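Side-chain contact in nicotinamide-nucleotide adenylyltransferase NadR family / Ribosylnicotinamide kinase (Lactococcus lactis subsp. cremoris, PDB 6GYE), which binds nicotinamide riboside and probably phosphorylates it as a ribosylnicotinamide kinase, with a likely nicotinamide-nucleotide adenylyltransferase activity in NAD+ synthesis: residues A[99-102]-A[103-107]. Sequence-based numbering, arbitrary orientation.
Sequences EWAN and RLFEL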
loop_
_atom_site.group_PDB
_atom_site.type_symbol
_atom_site.label_atom_id
_atom_site.label_comp_id
_atom_site.label_asym_id
_atom_site.label_seq_id
_atom_site.Cartn_x
_atom_site.Cartn_y
_atom_site.Cartn_z
ATOM N N GLU A 99 32.679 -5.633 10.189
ATOM C CA GLU A 99 31.508 -6.482 10.358
ATOM C C GLU A 99 30.515 -6.299 9.213
ATOM O O GLU A 99 29.926 -7.273 8.729
ATOM C CB GLU A 99 30.854 -6.177 11.706
ATOM C CG GLU A 99 29.522 -6.875 11.940
ATOM C CD GLU A 99 29.666 -8.326 12.332
ATOM O OE1 GLU A 99 30.810 -8.752 12.612
ATOM O OE2 GLU A 99 28.631 -9.033 12.363
ATOM N N TRP A 100 30.314 -5.059 8.765
ATOM C CA TRP A 100 29.417 -4.823 7.639
ATOM C C TRP A 100 29.868 -5.608 6.413
ATOM O O TRP A 100 29.079 -6.338 5.801
ATOM C CB TRP A 100 29.338 -3.320 7.340
ATOM C CG TRP A 100 28.458 -2.955 6.191
ATOM C CD1 TRP A 100 27.114 -2.713 6.224
ATOM C CD2 TRP A 100 28.869 -2.761 4.836
ATOM N NE1 TRP A 100 26.659 -2.403 4.963
ATOM C CE2 TRP A 100 27.716 -2.430 4.093
ATOM C CE3 TRP A 100 30.099 -2.851 4.173
ATOM C CZ2 TRP A 100 27.760 -2.181 2.726
ATOM C CZ3 TRP A 100 30.139 -2.607 2.815
ATOM C CH2 TRP A 100 28.978 -2.274 2.106
ATOM N N ALA A 101 31.153 -5.503 6.067
ATOM C CA ALA A 101 31.674 -6.227 4.912
ATOM C C ALA A 101 31.586 -7.735 5.107
ATOM O O ALA A 101 31.310 -8.470 4.150
ATOM C CB ALA A 101 33.113 -5.809 4.629
ATOM N N ASN A 102 31.837 -8.216 6.332
ATOM C CA ASN A 102 31.702 -9.646 6.606
ATOM C C ASN A 102 30.329 -10.143 6.198
ATOM O O ASN A 102 30.204 -11.102 5.431
ATOM C CB ASN A 102 31.936 -9.942 8.087
ATOM C CG ASN A 102 33.383 -9.863 8.467
ATOM O OD1 ASN A 102 34.264 -10.002 7.617
ATOM N ND2 ASN A 102 33.649 -9.648 9.750
ATOM N N ARG A 103 29.286 -9.458 6.667
ATOM C CA ARG A 103 27.930 -9.834 6.296
ATOM C C ARG A 103 27.745 -9.763 4.790
ATOM O O ARG A 103 27.118 -10.638 4.186
ATOM C CB ARG A 103 26.928 -8.919 6.996
ATOM C CG ARG A 103 27.082 -8.871 8.502
ATOM C CD ARG A 103 25.961 -8.057 9.123
ATOM N NE ARG A 103 26.153 -7.885 10.559
ATOM C CZ ARG A 103 25.382 -7.113 11.316
ATOM N NH1 ARG A 103 24.376 -6.444 10.761
ATOM N NH2 ARG A 103 25.620 -7.004 12.619
ATOM N N LEU A 104 28.314 -8.738 4.161
ATOM C CA LEU A 104 28.140 -8.573 2.726
ATOM C C LEU A 104 28.749 -9.738 1.958
ATOM O O LEU A 104 28.102 -10.330 1.087
ATOM C CB LEU A 104 28.756 -7.250 2.282
ATOM C CG LEU A 104 28.747 -7.102 0.775
ATOM C CD1 LEU A 104 27.285 -7.164 0.281
ATOM C CD2 LEU A 104 29.411 -5.804 0.383
ATOM N N PHE A 105 29.991 -10.095 2.275
ATOM C CA PHE A 105 30.627 -11.176 1.537
ATOM C C PHE A 105 30.021 -12.524 1.891
ATOM O O PHE A 105 29.995 -13.435 1.056
ATOM C CB PHE A 105 32.130 -11.151 1.773
ATOM C CG PHE A 105 32.809 -10.024 1.067
ATOM C CD1 PHE A 105 32.977 -10.064 -0.309
ATOM C CD2 PHE A 105 33.237 -8.909 1.763
ATOM C CE1 PHE A 105 33.582 -9.014 -0.982
ATOM C CE2 PHE A 105 33.846 -7.862 1.103
ATOM C CZ PHE A 105 34.017 -7.912 -0.279
ATOM N N GLU A 106 29.522 -12.673 3.114
ATOM C CA GLU A 106 28.771 -13.877 3.430
ATOM C C GLU A 106 27.543 -13.996 2.531
ATOM O O GLU A 106 27.250 -15.078 2.012
ATOM C CB GLU A 106 28.393 -13.871 4.905
ATOM C CG GLU A 106 27.668 -15.112 5.362
ATOM C CD GLU A 106 27.773 -15.289 6.856
ATOM O OE1 GLU A 106 28.002 -16.432 7.308
ATOM O OE2 GLU A 106 27.664 -14.274 7.576
ATOM N N LEU A 107 26.844 -12.879 2.298
ATOM C CA LEU A 107 25.694 -12.877 1.396
ATOM C C LEU A 107 26.084 -13.342 0.002
ATOM O O LEU A 107 25.379 -14.142 -0.619
ATOM C CB LEU A 107 25.102 -11.476 1.305
ATOM C CG LEU A 107 23.909 -11.032 2.138
ATOM C CD1 LEU A 107 23.331 -9.760 1.521
ATOM C CD2 LEU A 107 22.882 -12.108 2.210
#
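Arg103 runs its extended side chain back along helix 95-110 to Glu99, one turn earlier, forming an i to i+4 salt bridge on the amphipathic helix packed against the five-stranded parallel sheet of the N-terminal part of the chain, touching strand 80-86. Glu99 bends at chi2 (78°), which brings OE2 to 3.3 Å from Arg103 NE. The N-H points almost straight at OE2 from the anti side, a little out of the carboxylate plane, while the oxygen sits at the edge of the guanidinium, in its plane. The two flat groups nevertheless stand nearly perpendicular, 86° apart, and only OE2 engages. Arg103 NH2 also donates to Asn88 O, a second bond that probably limits rotation of the guanidinium.

The buried side is mostly apolar. Trp100 and Leu104 run alongside each other in the same direction, and Leu104 CD2 rests 4.0 Å from Trp100 CH2; both side chains touch Leu132 of helix 126-133. Trp100 NE1, in the five-membered ring, donates to Glu87 OE2. Next to this pair, Ala101 CB lies 4.1 Å from Phe105 CE2, while the ring of Phe105 meets Tyr143 edge-to-face. At the backbone, Phe105 N donates to Ala101 O at 2.8 Å.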